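Local coordinates for Mab-21 domain-containing protein (PDB 7LT2) that senses double-stranded RNA in the cytoplasm and, in response, makes the cyclic dinucleotide 2',3'-cGAMP from ATP and GTP as an innate immune signal, at residues 74-79 / 195-200. Sequence-based numbering, arbitrary orientation.
Sequences DILLHI and VACFVF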
ATOM      1  N   ASP A  74      -2.680   4.823  -6.442  1.00 17.92           N
ATOM      2  CA  ASP A  74      -1.432   5.333  -7.001  1.00 19.19           C
ATOM      3  C   ASP A  74      -1.681   5.669  -8.464  1.00 17.05           C
ATOM      4  O   ASP A  74      -1.795   4.779  -9.313  1.00 16.04           O
ATOM      5  CB  ASP A  74      -0.310   4.315  -6.832  1.00 19.74           C
ATOM      6  CG  ASP A  74       0.110   4.152  -5.388  1.00 21.16           C
ATOM      7  OD1 ASP A  74       0.038   5.141  -4.622  1.00 19.96           O
ATOM      8  OD2 ASP A  74       0.497   3.030  -5.009  1.00 23.47           O
ATOM      9  N   ILE A  75      -1.789   6.963  -8.754  1.00 15.05           N
ATOM     10  CA  ILE A  75      -2.077   7.460 -10.094  1.00 17.15           C
ATOM     11  C   ILE A  75      -0.741   7.609 -10.813  1.00 16.57           C
ATOM     12  O   ILE A  75       0.065   8.474 -10.461  1.00 18.01           O
ATOM     13  CB  ILE A  75      -2.840   8.789 -10.033  1.00 18.50           C
ATOM     14  CG1 ILE A  75      -4.153   8.612  -9.265  1.00 16.07           C
ATOM     15  CG2 ILE A  75      -3.106   9.338 -11.441  1.00 17.56           C
ATOM     16  CD1 ILE A  75      -4.829   9.917  -8.876  1.00 19.64           C
ATOM     17  N   LEU A  76      -0.493   6.758 -11.811  1.00 17.36           N
ATOM     18  CA  LEU A  76       0.831   6.662 -12.424  1.00 14.35           C
ATOM     19  C   LEU A  76       0.909   7.583 -13.641  1.00 16.84           C
ATOM     20  O   LEU A  76       0.240   7.351 -14.657  1.00 16.92           O
ATOM     21  CB  LEU A  76       1.149   5.217 -12.805  1.00 16.44           C
ATOM     22  CG  LEU A  76       1.021   4.183 -11.674  1.00 19.57           C
ATOM     23  CD1 LEU A  76       1.663   2.870 -12.083  1.00 17.35           C
ATOM     24  CD2 LEU A  76       1.632   4.680 -10.374  1.00 17.94           C
ATOM     25  N   LEU A  77       1.728   8.625 -13.528  1.00 17.31           N
ATOM     26  CA  LEU A  77       2.006   9.567 -14.601  1.00 14.47           C
ATOM     27  C   LEU A  77       3.330   9.191 -15.253  1.00 18.49           C
ATOM     28  O   LEU A  77       4.242   8.697 -14.590  1.00 17.77           O
ATOM     29  CB  LEU A  77       2.074  10.994 -14.048  1.00 18.04           C
ATOM     30  CG  LEU A  77       0.980  11.347 -13.038  1.00 19.43           C
ATOM     31  CD1 LEU A  77       1.297  12.643 -12.314  1.00 21.42           C
ATOM     32  CD2 LEU A  77      -0.366  11.437 -13.745  1.00 17.95           C
ATOM     33  N   HIS A  78       3.438   9.416 -16.561  1.00 20.38           N
ATOM     34  CA  HIS A  78       4.635   9.019 -17.292  1.00 18.35           C
ATOM     35  C   HIS A  78       5.198  10.212 -18.043  1.00 16.76           C
ATOM     36  O   HIS A  78       4.507  10.799 -18.884  1.00 20.76           O
ATOM     37  CB  HIS A  78       4.356   7.874 -18.267  1.00 19.78           C
ATOM     38  CG  HIS A  78       5.558   7.473 -19.063  1.00 22.65           C
ATOM     39  ND1 HIS A  78       6.667   6.887 -18.492  1.00 25.90           N
ATOM     40  CD2 HIS A  78       5.839   7.606 -20.381  1.00 28.38           C
ATOM     41  CE1 HIS A  78       7.574   6.662 -19.427  1.00 24.51           C
ATOM     42  NE2 HIS A  78       7.097   7.091 -20.581  1.00 25.09           N
ATOM     43  N   ILE A  79       6.436  10.565 -17.725  1.00 19.30           N
ATOM     44  CA  ILE A  79       7.156  11.613 -18.455  1.00 18.51           C
ATOM     45  C   ILE A  79       7.672  11.028 -19.761  1.00 22.84           C
ATOM     46  O   ILE A  79       8.378  10.008 -19.736  1.00 21.75           O
ATOM     47  CB  ILE A  79       8.305  12.149 -17.608  1.00 17.43           C
ATOM     48  CG1 ILE A  79       7.774  12.775 -16.313  1.00 22.04           C
ATOM     49  CG2 ILE A  79       9.138  13.155 -18.413  1.00 22.32           C
ATOM     50  CD1 ILE A  79       8.848  13.103 -15.312  1.00 24.84           C
ATOM     51  N   VAL A 195      -2.881   9.499  -4.839  1.00 17.39           N
ATOM     52  CA  VAL A 195      -1.440   9.718  -4.726  1.00 19.74           C
ATOM     53  C   VAL A 195      -0.845   9.868  -6.123  1.00 16.32           C
ATOM     54  O   VAL A 195      -0.865   8.922  -6.920  1.00 16.28           O
ATOM     55  CB  VAL A 195      -0.763   8.565  -3.970  1.00 17.75           C
ATOM     56  CG1 VAL A 195       0.716   8.851  -3.772  1.00 17.30           C
ATOM     57  CG2 VAL A 195      -1.469   8.308  -2.635  1.00 18.61           C
ATOM     58  N   ALA A 196      -0.274  11.042  -6.403  1.00 16.94           N
ATOM     59  CA  ALA A 196       0.356  11.305  -7.692  1.00 16.81           C
ATOM     60  C   ALA A 196       1.749  10.683  -7.730  1.00 18.45           C
ATOM     61  O   ALA A 196       2.621  11.065  -6.943  1.00 20.96           O
ATOM     62  CB  ALA A 196       0.439  12.811  -7.936  1.00 18.59           C
ATOM     63  N   CYS A 197       1.961   9.747  -8.655  1.00 16.18           N
ATOM     64  CA  CYS A 197       3.220   9.026  -8.785  1.00 16.67           C
ATOM     65  C   CYS A 197       3.745   9.147 -10.212  1.00 17.92           C
ATOM     66  O   CYS A 197       3.015   9.512 -11.135  1.00 17.82           O
ATOM     67  CB  CYS A 197       3.056   7.546  -8.443  1.00 15.54           C
ATOM     68  SG  CYS A 197       2.271   7.219  -6.839  1.00 18.67           S
ATOM     69  N   PHE A 198       5.024   8.819 -10.393  1.00 17.39           N
ATOM     70  CA  PHE A 198       5.637   8.778 -11.716  1.00 15.96           C
ATOM     71  C   PHE A 198       6.193   7.385 -11.977  1.00 17.77           C
ATOM     72  O   PHE A 198       6.931   6.844 -11.146  1.00 19.08           O
ATOM     73  CB  PHE A 198       6.730   9.841 -11.858  1.00 17.89           C
ATOM     74  CG  PHE A 198       6.182  11.224 -12.064  1.00 15.67           C
ATOM     75  CD1 PHE A 198       5.890  11.684 -13.338  1.00 17.69           C
ATOM     76  CD2 PHE A 198       5.933  12.050 -10.984  1.00 17.76           C
ATOM     77  CE1 PHE A 198       5.377  12.958 -13.527  1.00 18.88           C
ATOM     78  CE2 PHE A 198       5.418  13.317 -11.169  1.00 21.48           C
ATOM     79  CZ  PHE A 198       5.139  13.772 -12.438  1.00 19.27           C
ATOM     80  N   VAL A 199       5.838   6.814 -13.132  1.00 16.69           N
ATOM     81  CA  VAL A 199       6.142   5.424 -13.467  1.00 17.00           C
ATOM     82  C   VAL A 199       7.230   5.380 -14.535  1.00 17.20           C
ATOM     83  O   VAL A 199       7.287   6.241 -15.421  1.00 18.90           O
ATOM     84  CB  VAL A 199       4.875   4.664 -13.924  1.00 17.91           C
ATOM     85  CG1 VAL A 199       4.268   5.287 -15.183  1.00 19.08           C
ATOM     86  CG2 VAL A 199       5.175   3.176 -14.122  1.00 18.50           C
ATOM     87  N   PHE A 200       8.105   4.382 -14.434  1.00 17.60           N
ATOM     88  CA  PHE A 200       9.263   4.258 -15.311  1.00 21.26           C
ATOM     89  C   PHE A 200       9.401   2.827 -15.803  1.00 20.88           C
ATOM     90  O   PHE A 200       8.883   1.887 -15.196  1.00 22.05           O
ATOM     91  CB  PHE A 200      10.540   4.690 -14.593  1.00 19.46           C
ATOM     92  CG  PHE A 200      10.485   6.095 -14.093  1.00 21.59           C
ATOM     93  CD1 PHE A 200      10.819   7.145 -14.922  1.00 25.78           C
ATOM     94  CD2 PHE A 200      10.065   6.369 -12.802  1.00 22.68           C
ATOM     95  CE1 PHE A 200      10.758   8.448 -14.469  1.00 26.05           C
ATOM     96  CE2 PHE A 200      10.001   7.666 -12.345  1.00 24.60           C
ATOM     97  CZ  PHE A 200      10.346   8.706 -13.178  1.00 22.79           C
TER
HETATM   98  O   HOH W   1       7.695   9.001 -15.720  1.00 21.52           O
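Leu77 and Phe198 cross obliquely on one face of a parallel strand pair, and the leucine covers part of the ring. Leu77 CD1 stands 4.0 Å above the ring plane of Phe198, displaced toward the rim, while Leu77 CB makes an off-centre CH-pi contact. The CE1 atom of the ring also reaches Ile79, with Ile79 CG1 3.7 Å from Phe198 CE1. Ile75 and Ala196 share this face, which helix 131-147 covers through Thr134 and Met138.

Asp74, Leu76, Val195 and Cys197 point to the other face. Leu76 CD2 packs 3.7 Å from Cys197 CB and its CD1 lies by Val199; the Leu76 and Val199 side chains cross at about a right angle, with Leu76 CB 3.9 Å from Val199 CG1. Asp74 runs alongside Val195, OD1 resting 3.6 Å from Val195 CB and close to Cys197 SG. Phe223 of strand 222-225 touches Asp74, Leu76 and Cys197. The pair belongs to the nucleotidyltransferase sheet, and at its Asp74 end lies beside Asp72, a probable catalytic magnesium ligand, and Gln245, a probable ATP contact.

Four backbone hydrogen bonds fix the register: Ile75 N to Val195 O, Cys197 N to Ile75 O, Leu77 N to Cys197 O and Val199 N to Leu77 O, all 2.8 to 2.9 Å. Past Leu77, the ladder gives way to a side-chain bond. His78 CG lies anti to the backbone N (chi1 178°), and the turn about chi2 (67°) presents ND1 to Val199 O at 3.2 Å, nearly straight (172°) and in the ring plane. A water bridges the same oxygen to Ile79 N.

Because Val199 O is a carbonyl oxygen and can only accept, the bond implies a proton on ND1; the water is a second donor to the same oxygen, and together imidazole and water continue the join where direct backbone pairing stops.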